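Local coordinates for fucolectin-related protein (Streptococcus pneumoniae, PDB 2J22) that probably binds fucose-containing blood group antigens, as the fucose-binding carbohydrate module of a pneumococcal virulence factor, at residues S48-W59 against S129-A140; E71-T79 against L109-G120. One frame throughout, in Å; residues are numbered along the deposited sequence.

How the interactions relate
Interaction 1 lines the loop 48-59 against 129-140 and ends at the calcium ion. Interaction 2 pairs strands 67-77 and 113-118 of the sheet that interaction 1 reaches at its 139-140 end. Their centres are about 17 Å apart, yet they meet where strand 139-146 runs beside strand 67-77. There A140 N lies 3.0 Å from Y76 O, a probable hydrogen bond, and L139 CD2 packs 4.0 Å from I75 CG2. A140 also gives its carbonyl oxygen to the calcium ion, and the Y76 side chain is about 7 Å from the metal. Interaction 2 falls within the chain between 59 and 129, so interaction 1 brings together the two ends of a stretch that contains it.

Interaction 1 (S48-W59 against S129-A140); sequences SVTHTKEDSPSW and SLRSAGIPLSLA. With CA (calcium ion), chain B.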
loop_
_atom_site.group_PDB
_atom_site.type_symbol
_atom_site.label_atom_id
_atom_site.label_comp_id
_atom_site.label_asym_id
_atom_site.label_seq_id
_atom_site.Cartn_x
_atom_site.Cartn_y
_atom_site.Cartn_z
ATOM N N SER A 48 0.793 -9.553 -10.496
ATOM C CA SER A 48 0.831 -8.135 -10.150
ATOM C C SER A 48 0.400 -7.827 -8.720
ATOM O O SER A 48 0.023 -6.705 -8.396
ATOM C CB SER A 48 0.066 -7.300 -11.209
ATOM O OG SER A 48 0.579 -5.973 -11.256
ATOM N N VAL A 49 0.550 -8.818 -7.841
ATOM C CA VAL A 49 0.222 -8.710 -6.452
ATOM C C VAL A 49 1.417 -9.054 -5.543
ATOM O O VAL A 49 2.122 -10.109 -5.748
ATOM C CB VAL A 49 -1.061 -9.590 -6.145
ATOM C CG1 VAL A 49 -1.573 -9.419 -4.687
ATOM C CG2 VAL A 49 -2.120 -9.269 -7.119
ATOM N N THR A 50 1.666 -8.147 -4.559
ATOM C CA THR A 50 2.743 -8.326 -3.580
ATOM C C THR A 50 2.335 -9.485 -2.607
ATOM O O THR A 50 1.153 -9.897 -2.529
ATOM C CB THR A 50 3.001 -7.007 -2.748
ATOM O OG1 THR A 50 1.933 -6.833 -1.820
ATOM C CG2 THR A 50 3.030 -5.660 -3.633
ATOM N N HIS A 51 3.292 -9.972 -1.839
ATOM C CA HIS A 51 3.110 -11.060 -0.869
ATOM C C HIS A 51 4.249 -11.067 0.125
ATOM O O HIS A 51 5.427 -11.204 -0.288
ATOM C CB HIS A 51 3.013 -12.433 -1.570
ATOM C CG HIS A 51 2.175 -13.438 -0.819
ATOM N ND1 HIS A 51 2.308 -13.675 0.531
ATOM C CD2 HIS A 51 1.184 -14.254 -1.244
ATOM C CE1 HIS A 51 1.452 -14.616 0.904
ATOM N NE2 HIS A 51 0.746 -14.974 -0.155
ATOM N N THR A 52 3.956 -10.808 1.391
ATOM C CA THR A 52 4.959 -11.012 2.438
ATOM C C THR A 52 4.909 -12.436 2.949
ATOM O O THR A 52 3.949 -13.188 2.690
ATOM C CB THR A 52 4.813 -9.969 3.608
ATOM O OG1 THR A 52 3.603 -10.254 4.321
ATOM C CG2 THR A 52 4.559 -8.484 3.059
ATOM N N LYS A 53 5.944 -12.825 3.697
ATOM C CA LYS A 53 5.840 -13.932 4.616
ATOM C C LYS A 53 4.854 -13.664 5.745
ATOM O O LYS A 53 4.287 -12.582 5.848
ATOM C CB LYS A 53 7.192 -14.271 5.186
ATOM C CG LYS A 53 8.097 -14.900 4.108
ATOM C CD LYS A 53 9.541 -14.907 4.570
ATOM C CE LYS A 53 10.355 -16.016 3.958
ATOM N NZ LYS A 53 10.522 -15.833 2.499
ATOM N N GLU A 54 4.759 -14.620 6.664
ATOM C CA GLU A 54 3.783 -14.494 7.739
ATOM C C GLU A 54 4.380 -13.672 8.901
ATOM O O GLU A 54 4.756 -14.202 9.955
ATOM C CB GLU A 54 3.360 -15.861 8.205
ATOM C CG GLU A 54 2.590 -16.678 7.165
ATOM C CD GLU A 54 2.535 -18.129 7.606
ATOM O OE1 GLU A 54 3.559 -18.850 7.515
ATOM O OE2 GLU A 54 1.501 -18.525 8.141
ATOM N N ASP A 55 4.510 -12.372 8.693
ATOM C CA ASP A 55 5.387 -11.568 9.569
ATOM C C ASP A 55 4.644 -11.000 10.777
ATOM O O ASP A 55 3.394 -11.068 10.846
ATOM C CB ASP A 55 6.020 -10.387 8.787
ATOM C CG ASP A 55 7.049 -10.821 7.806
ATOM O OD1 ASP A 55 7.771 -11.838 8.034
ATOM O OD2 ASP A 55 7.218 -10.214 6.755
ATOM N N SER A 56 5.398 -10.370 11.697
ATOM C CA SER A 56 4.810 -9.895 12.942
ATOM C C SER A 56 5.170 -8.421 13.332
ATOM O O SER A 56 5.926 -8.213 14.268
ATOM C CB SER A 56 5.209 -10.882 14.093
ATOM O OG SER A 56 4.974 -12.211 13.707
ATOM N N PRO A 57 4.619 -7.392 12.667
ATOM C CA PRO A 57 3.645 -7.505 11.576
ATOM C C PRO A 57 4.226 -7.581 10.171
ATOM O O PRO A 57 5.372 -7.199 9.917
ATOM C CB PRO A 57 2.898 -6.151 11.683
ATOM C CG PRO A 57 3.966 -5.192 12.158
ATOM C CD PRO A 57 4.877 -5.975 13.045
ATOM N N SER A 58 3.380 -7.981 9.223
ATOM C CA SER A 58 3.602 -7.683 7.815
ATOM C C SER A 58 3.317 -6.223 7.462
ATOM O O SER A 58 2.313 -5.652 7.891
ATOM C CB SER A 58 2.756 -8.600 6.906
ATOM O OG SER A 58 2.907 -9.968 7.278
ATOM N N TRP A 59 4.191 -5.623 6.639
ATOM C CA TRP A 59 3.975 -4.263 6.210
ATOM C C TRP A 59 4.611 -4.068 4.816
ATOM O O TRP A 59 5.397 -4.872 4.361
ATOM C CB TRP A 59 4.527 -3.251 7.264
ATOM C CG TRP A 59 6.019 -3.482 7.583
ATOM C CD1 TRP A 59 6.525 -4.129 8.658
ATOM C CD2 TRP A 59 7.143 -3.043 6.814
ATOM N NE1 TRP A 59 7.903 -4.153 8.602
ATOM C CE2 TRP A 59 8.307 -3.493 7.473
ATOM C CE3 TRP A 59 7.289 -2.315 5.612
ATOM C CZ2 TRP A 59 9.602 -3.271 6.963
ATOM C CZ3 TRP A 59 8.562 -2.083 5.098
ATOM C CH2 TRP A 59 9.719 -2.552 5.794
ATOM N N SER A 129 0.483 -1.345 7.215
ATOM C CA SER A 129 0.977 -2.322 8.196
ATOM C C SER A 129 -0.204 -3.008 8.841
ATOM O O SER A 129 -1.075 -2.313 9.457
ATOM C CB SER A 129 1.830 -1.615 9.299
ATOM O OG SER A 129 2.546 -2.533 10.155
ATOM N N LEU A 130 -0.212 -4.353 8.791
ATOM C CA LEU A 130 -1.336 -5.135 9.348
ATOM C C LEU A 130 -1.243 -5.129 10.900
ATOM O O LEU A 130 -0.132 -5.135 11.433
ATOM C CB LEU A 130 -1.240 -6.571 8.813
ATOM C CG LEU A 130 -1.361 -6.755 7.283
ATOM C CD1 LEU A 130 -1.333 -8.268 6.877
ATOM C CD2 LEU A 130 -2.618 -6.140 6.702
ATOM N N ARG A 131 -2.378 -5.041 11.608
ATOM C CA ARG A 131 -2.348 -5.072 13.072
ATOM C C ARG A 131 -2.493 -6.484 13.697
ATOM O O ARG A 131 -2.171 -6.680 14.864
ATOM C CB ARG A 131 -3.371 -4.098 13.686
ATOM C CG ARG A 131 -2.948 -2.646 13.599
ATOM C CD ARG A 131 -1.606 -2.283 14.314
ATOM N NE ARG A 131 -1.741 -1.967 15.752
ATOM C CZ ARG A 131 -2.407 -0.904 16.233
ATOM N NH1 ARG A 131 -2.995 -0.042 15.395
ATOM N NH2 ARG A 131 -2.487 -0.697 17.553
ATOM N N SER A 132 -2.943 -7.462 12.902
ATOM C CA SER A 132 -2.859 -8.886 13.264
ATOM C C SER A 132 -1.574 -9.519 12.816
ATOM O O SER A 132 -1.321 -9.651 11.589
ATOM C CB SER A 132 -4.060 -9.688 12.705
ATOM O OG SER A 132 -5.276 -8.964 12.914
ATOM N N ALA A 133 -0.729 -9.865 13.807
ATOM C CA ALA A 133 0.515 -10.579 13.548
ATOM C C ALA A 133 0.227 -11.959 12.903
ATOM O O ALA A 133 -0.780 -12.627 13.223
ATOM C CB ALA A 133 1.292 -10.797 14.868
ATOM N N GLY A 134 1.124 -12.361 12.021
ATOM C CA GLY A 134 1.109 -13.711 11.452
ATOM C C GLY A 134 0.440 -13.739 10.104
ATOM O O GLY A 134 0.363 -14.807 9.488
ATOM N N ILE A 135 -0.077 -12.595 9.660
ATOM C CA ILE A 135 -0.874 -12.550 8.439
ATOM C C ILE A 135 0.004 -11.930 7.365
ATOM O O ILE A 135 0.671 -10.934 7.614
ATOM C CB ILE A 135 -2.201 -11.745 8.613
ATOM C CG1 ILE A 135 -2.985 -12.137 9.904
ATOM C CG2 ILE A 135 -3.032 -11.788 7.316
ATOM C CD1 ILE A 135 -3.642 -13.539 9.894
ATOM N N PRO A 136 0.023 -12.553 6.183
ATOM C CA PRO A 136 0.765 -12.014 5.060
ATOM C C PRO A 136 0.041 -10.797 4.502
ATOM O O PRO A 136 -1.219 -10.727 4.482
ATOM C CB PRO A 136 0.770 -13.164 4.021
ATOM C CG PRO A 136 0.324 -14.386 4.769
ATOM C CD PRO A 136 -0.645 -13.803 5.841
ATOM N N LEU A 137 0.834 -9.809 4.103
ATOM C CA LEU A 137 0.257 -8.615 3.399
ATOM C C LEU A 137 0.400 -8.790 1.895
ATOM O O LEU A 137 1.501 -9.056 1.377
ATOM C CB LEU A 137 0.836 -7.306 3.937
ATOM C CG LEU A 137 0.470 -6.008 3.196
ATOM C CD1 LEU A 137 -1.036 -5.708 3.492
ATOM C CD2 LEU A 137 1.261 -4.864 3.761
ATOM N N SER A 138 -0.705 -8.676 1.194
ATOM C CA SER A 138 -0.708 -8.739 -0.265
ATOM C C SER A 138 -1.530 -7.555 -0.810
ATOM O O SER A 138 -2.707 -7.355 -0.428
ATOM C CB SER A 138 -1.294 -10.064 -0.788
ATOM O OG SER A 138 -0.437 -11.188 -0.597
ATOM N N LEU A 139 -0.911 -6.807 -1.703
ATOM C CA LEU A 139 -1.495 -5.650 -2.375
ATOM C C LEU A 139 -1.413 -5.806 -3.897
ATOM O O LEU A 139 -0.346 -5.960 -4.452
ATOM C CB LEU A 139 -0.741 -4.386 -1.888
ATOM C CG LEU A 139 -0.566 -4.130 -0.365
ATOM C CD1 LEU A 139 0.378 -3.064 0.071
ATOM C CD2 LEU A 139 -1.897 -3.511 0.019
ATOM N N ALA A 140 -2.515 -5.661 -4.611
ATOM C CA ALA A 140 -2.477 -5.600 -6.080
ATOM C C ALA A 140 -1.914 -4.276 -6.609
ATOM O O ALA A 140 -1.192 -4.257 -7.632
ATOM C CB ALA A 140 -3.901 -5.797 -6.674
HETATM CA CA CA B . 0.015 -4.299 -9.473
HETATM O O HOH W 1 3.108 -6.581 0.541
HETATM O O HOH W 2 0.810 -9.415 9.896
#
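S48 and A140 meet at the calcium site. S48 O, S48 OG and A140 O all bind the metal, and the shared metal explains why the two carbonyl oxygens lie only 2.8 Å apart. L34, D37, N39 and E141 complete the site. From here the two segments run side by side, and two threonines repeat one pattern. T50 N donates to L139 O, and T50 OG1 accepts from L139 N at 2.8 Å. T52 N donates to L137 O, and T52 OG1 accepts from L137 N, also at 2.8 Å. Each OG1 stands between its own backbone N and carbonyl carbon (chi1 73° and 69°), which turns it to the opposing N-H. In this galactose-binding-type beta-sandwich the pattern ties a long loop to the chain linking strands 125-130 and 139-146. S138 OG donates to T50 O at 2.8 Å and lies over one face of the H51 ring. That ring is held by H51 ND1, which donates to T52 O nearly in the ring plane. Farther along, G134 N, in the type II turn S132-I135, donates to D55 O at 2.9 Å. L130 N donates to S58 O at 3.0 Å, beside the non-hydrogen-bonded pair W59-S129.

Interaction 2 (E71-T79 against L109-G120); sequences EKLIIYNRT and LESNNLSIDLKG
Y76 and N113 lie side by side on one face of an antiparallel strand pair and point the same way. N113 CB comes to 3.5 Å from Y76 CD1, and the ring and amide planes are turned 33° apart. K72, I74, S115 and D117 share this face. S115 OG sits against the carbon chains of I74 and K72, 3.5 Å from I74 CG1 and 3.7 Å from K72 CG. Its hydroxyl is placed there by a chi1 of -155°, with OG trans to the backbone N. K72 runs alongside D117, and K72 CG is 3.8 Å from D117 OD1. The lysine NZ stays too far from the carboxylate for a salt bridge, though their opposite charges may still attract weakly.

The other face carries L73, I75, L114 and I116. The I75 and L114 side chains lie side by side, with I75 CD1 4.1 Å from L114 CD2. L118 brings CD1 to L73 CB. N77 crosses L109, with N77 CB 3.8 Å from L109 CD2.

The backbone ladder fixes this register. L73 pairs with I116 and I75 with L114, each by two hydrogen bonds. At the ends N77 N donates to N112 O, and L118 N donates to E71 O. A water joins E71 O to K119 N, so that oxygen takes two bonds.

Along 71-77 the strand has 113-118 at one edge and 139-146 at the other, where E71 and K72 form a classic beta bulge opposite Y145. Strand 121-123 also pairs with strand 67-77. The L73-I75 face packs on I91 of strand 89-94. L114 and I116 both reach I106 of strand 100-108, and these contacts join the two sheets of the beta-sandwich.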
loop_
_atom_site.group_PDB
_atom_site.type_symbol
_atom_site.label_atom_id
_atom_site.label_comp_id
_atom_site.label_asym_id
_atom_site.label_seq_id
_atom_site.Cartn_x
_atom_site.Cartn_y
_atom_site.Cartn_z
ATOM N N GLU A 71 -3.106 14.089 -2.749
ATOM C CA GLU A 71 -4.538 14.348 -2.968
ATOM C C GLU A 71 -5.354 13.128 -2.624
ATOM O O GLU A 71 -6.374 13.227 -1.944
ATOM C CB GLU A 71 -4.879 14.740 -4.418
ATOM C CG GLU A 71 -4.157 15.963 -4.918
ATOM C CD GLU A 71 -4.442 17.152 -4.026
ATOM O OE1 GLU A 71 -5.662 17.302 -3.659
ATOM O OE2 GLU A 71 -3.461 17.896 -3.689
ATOM N N LYS A 72 -4.901 11.959 -3.098
ATOM C CA LYS A 72 -5.718 10.772 -2.989
ATOM C C LYS A 72 -4.778 9.595 -2.825
ATOM O O LYS A 72 -3.674 9.590 -3.425
ATOM C CB LYS A 72 -6.564 10.625 -4.288
ATOM C CG LYS A 72 -7.736 9.570 -4.242
ATOM C CD LYS A 72 -8.189 9.354 -5.684
ATOM C CE LYS A 72 -9.626 9.716 -5.961
ATOM N NZ LYS A 72 -9.809 9.608 -7.465
ATOM N N LEU A 73 -5.221 8.621 -2.042
ATOM C CA LEU A 73 -4.593 7.288 -2.005
ATOM C C LEU A 73 -5.647 6.236 -2.424
ATOM O O LEU A 73 -6.779 6.239 -1.894
ATOM C CB LEU A 73 -3.993 6.997 -0.624
ATOM C CG LEU A 73 -3.654 5.578 -0.193
ATOM C CD1 LEU A 73 -2.411 5.139 -0.958
ATOM C CD2 LEU A 73 -3.352 5.675 1.324
ATOM N N ILE A 74 -5.301 5.386 -3.402
ATOM C CA ILE A 74 -6.147 4.238 -3.700
ATOM C C ILE A 74 -5.357 2.863 -3.517
ATOM O O ILE A 74 -4.203 2.707 -3.984
ATOM C CB ILE A 74 -6.863 4.354 -5.100
ATOM C CG1 ILE A 74 -7.393 5.756 -5.389
ATOM C CG2 ILE A 74 -8.018 3.384 -5.169
ATOM C CD1 ILE A 74 -8.051 5.920 -6.835
ATOM N N ILE A 75 -5.936 1.982 -2.708
ATOM C CA ILE A 75 -5.382 0.649 -2.420
ATOM C C ILE A 75 -6.295 -0.417 -3.059
ATOM O O ILE A 75 -7.505 -0.419 -2.834
ATOM C CB ILE A 75 -5.277 0.421 -0.900
ATOM C CG1 ILE A 75 -4.214 1.351 -0.296
ATOM C CG2 ILE A 75 -4.988 -1.070 -0.550
ATOM C CD1 ILE A 75 -4.562 1.785 1.114
ATOM N N TYR A 76 -5.705 -1.277 -3.877
ATOM C CA TYR A 76 -6.392 -2.365 -4.595
ATOM C C TYR A 76 -5.981 -3.671 -3.933
ATOM O O TYR A 76 -4.801 -3.909 -3.719
ATOM C CB TYR A 76 -6.007 -2.363 -6.070
ATOM C CG TYR A 76 -6.715 -1.264 -6.826
ATOM C CD1 TYR A 76 -8.035 -1.432 -7.216
ATOM C CD2 TYR A 76 -6.106 -0.021 -7.072
ATOM C CE1 TYR A 76 -8.740 -0.439 -7.852
ATOM C CE2 TYR A 76 -6.831 1.014 -7.718
ATOM C CZ TYR A 76 -8.140 0.770 -8.098
ATOM O OH TYR A 76 -8.870 1.702 -8.776
ATOM N N ASN A 77 -6.960 -4.436 -3.461
ATOM C CA ASN A 77 -6.664 -5.690 -2.768
ATOM C C ASN A 77 -6.398 -6.857 -3.730
ATOM O O ASN A 77 -6.786 -6.791 -4.890
ATOM C CB ASN A 77 -7.907 -6.025 -1.933
ATOM C CG ASN A 77 -7.637 -7.041 -0.822
ATOM O OD1 ASN A 77 -6.520 -7.471 -0.605
ATOM N ND2 ASN A 77 -8.707 -7.421 -0.091
ATOM N N ARG A 78 -5.752 -7.918 -3.260
ATOM C CA ARG A 78 -5.813 -9.216 -3.907
ATOM C C ARG A 78 -7.302 -9.608 -4.081
ATOM O O ARG A 78 -8.149 -9.176 -3.289
ATOM C CB ARG A 78 -5.151 -10.266 -2.994
ATOM C CG ARG A 78 -4.952 -11.672 -3.659
ATOM C CD ARG A 78 -4.191 -12.683 -2.777
ATOM N NE ARG A 78 -4.198 -14.009 -3.427
ATOM C CZ ARG A 78 -3.667 -15.084 -2.863
ATOM N NH1 ARG A 78 -3.129 -14.986 -1.645
ATOM N NH2 ARG A 78 -3.719 -16.260 -3.475
ATOM N N THR A 79 -7.605 -10.366 -5.128
ATOM C CA THR A 79 -8.994 -10.759 -5.438
ATOM C C THR A 79 -9.217 -12.282 -5.646
ATOM O O THR A 79 -10.332 -12.747 -5.531
ATOM C CB THR A 79 -9.546 -9.973 -6.695
ATOM O OG1 THR A 79 -8.783 -10.308 -7.851
ATOM C CG2 THR A 79 -9.400 -8.452 -6.566
ATOM N N LEU A 109 -12.181 -3.970 4.079
ATOM C CA LEU A 109 -12.597 -3.506 2.765
ATOM C C LEU A 109 -13.883 -4.243 2.438
ATOM O O LEU A 109 -14.006 -5.438 2.719
ATOM C CB LEU A 109 -11.551 -3.890 1.724
ATOM C CG LEU A 109 -10.502 -2.869 1.354
ATOM C CD1 LEU A 109 -9.634 -2.515 2.531
ATOM C CD2 LEU A 109 -9.635 -3.408 0.199
ATOM N N GLU A 110 -14.838 -3.548 1.849
ATOM C CA GLU A 110 -16.007 -4.249 1.333
ATOM C C GLU A 110 -15.904 -4.630 -0.131
ATOM O O GLU A 110 -16.481 -5.654 -0.561
ATOM C CB GLU A 110 -17.241 -3.418 1.548
ATOM C CG GLU A 110 -17.839 -3.676 2.915
ATOM C CD GLU A 110 -19.078 -2.863 3.121
ATOM O OE1 GLU A 110 -19.379 -2.595 4.300
ATOM O OE2 GLU A 110 -19.741 -2.493 2.114
ATOM N N SER A 111 -15.210 -3.808 -0.914
ATOM C CA SER A 111 -15.019 -4.148 -2.325
ATOM C C SER A 111 -13.560 -4.466 -2.519
ATOM O O SER A 111 -12.822 -4.544 -1.548
ATOM C CB SER A 111 -15.472 -3.017 -3.266
ATOM O OG SER A 111 -14.887 -1.790 -2.894
ATOM N N ASN A 112 -13.135 -4.646 -3.761
ATOM C CA ASN A 112 -11.739 -4.947 -3.992
ATOM C C ASN A 112 -10.815 -3.739 -3.816
ATOM O O ASN A 112 -9.655 -3.844 -4.109
ATOM C CB ASN A 112 -11.514 -5.655 -5.338
ATOM C CG ASN A 112 -11.864 -4.781 -6.562
ATOM O OD1 ASN A 112 -11.892 -3.528 -6.504
ATOM N ND2 ASN A 112 -12.128 -5.456 -7.690
ATOM N N ASN A 113 -11.336 -2.613 -3.325
ATOM C CA ASN A 113 -10.528 -1.398 -3.201
ATOM C C ASN A 113 -11.010 -0.371 -2.157
ATOM O O ASN A 113 -12.163 -0.416 -1.720
ATOM C CB ASN A 113 -10.282 -0.765 -4.576
ATOM C CG ASN A 113 -11.482 0.029 -5.077
ATOM O OD1 ASN A 113 -12.377 -0.510 -5.713
ATOM N ND2 ASN A 113 -11.506 1.308 -4.760
ATOM N N LEU A 114 -10.112 0.541 -1.760
ATOM C CA LEU A 114 -10.446 1.644 -0.853
ATOM C C LEU A 114 -9.760 2.926 -1.292
ATOM O O LEU A 114 -8.586 2.929 -1.601
ATOM C CB LEU A 114 -10.117 1.310 0.597
ATOM C CG LEU A 114 -9.636 2.386 1.573
ATOM C CD1 LEU A 114 -10.718 2.868 2.477
ATOM C CD2 LEU A 114 -8.428 1.900 2.413
ATOM N N SER A 115 -10.525 4.008 -1.320
ATOM C CA SER A 115 -10.034 5.304 -1.734
ATOM C C SER A 115 -9.997 6.198 -0.504
ATOM O O SER A 115 -10.902 6.167 0.320
ATOM C CB SER A 115 -10.910 5.904 -2.851
ATOM O OG SER A 115 -10.174 6.844 -3.639
ATOM N N ILE A 116 -8.914 6.954 -0.350
ATOM C CA ILE A 116 -8.788 7.888 0.762
ATOM C C ILE A 116 -8.417 9.250 0.197
ATOM O O ILE A 116 -7.433 9.356 -0.534
ATOM C CB ILE A 116 -7.694 7.420 1.715
ATOM C CG1 ILE A 116 -7.962 5.987 2.207
ATOM C CG2 ILE A 116 -7.524 8.418 2.853
ATOM C CD1 ILE A 116 -8.500 5.870 3.615
ATOM N N ASP A 117 -9.188 10.296 0.506
ATOM C CA ASP A 117 -8.802 11.622 0.047
ATOM C C ASP A 117 -7.853 12.139 1.113
ATOM O O ASP A 117 -8.019 11.833 2.276
ATOM C CB ASP A 117 -10.005 12.571 -0.141
ATOM C CG ASP A 117 -10.772 12.320 -1.455
ATOM O OD1 ASP A 117 -10.178 11.901 -2.485
ATOM O OD2 ASP A 117 -12.010 12.536 -1.558
ATOM N N LEU A 118 -6.802 12.841 0.716
ATOM C CA LEU A 118 -5.816 13.263 1.707
ATOM C C LEU A 118 -5.779 14.770 1.762
ATOM O O LEU A 118 -4.998 15.356 2.525
ATOM C CB LEU A 118 -4.420 12.696 1.367
ATOM C CG LEU A 118 -4.287 11.190 1.635
ATOM C CD1 LEU A 118 -2.936 10.628 1.139
ATOM C CD2 LEU A 118 -4.575 10.800 3.112
ATOM N N LYS A 119 -6.589 15.386 0.900
ATOM C CA LYS A 119 -6.629 16.850 0.723
ATOM C C LYS A 119 -5.304 17.633 0.766
ATOM O O LYS A 119 -5.203 18.615 1.514
ATOM C CB LYS A 119 -7.582 17.458 1.759
ATOM C CG LYS A 119 -8.793 16.613 2.041
ATOM C CD LYS A 119 -10.032 17.440 1.791
ATOM C CE LYS A 119 -10.889 16.813 0.744
ATOM N NZ LYS A 119 -12.288 16.977 1.226
ATOM N N GLY A 120 -4.289 17.224 -0.012
ATOM C CA GLY A 120 -3.033 17.968 -0.064
ATOM C C GLY A 120 -2.097 17.826 1.148
ATOM O O GLY A 120 -1.082 18.538 1.254
HETATM O O HOH W 3 -8.202 15.021 -1.400
HETATM O O HOH W 4 -11.428 -6.705 -0.660
HETATM O O HOH W 5 -8.017 -5.264 -6.625
#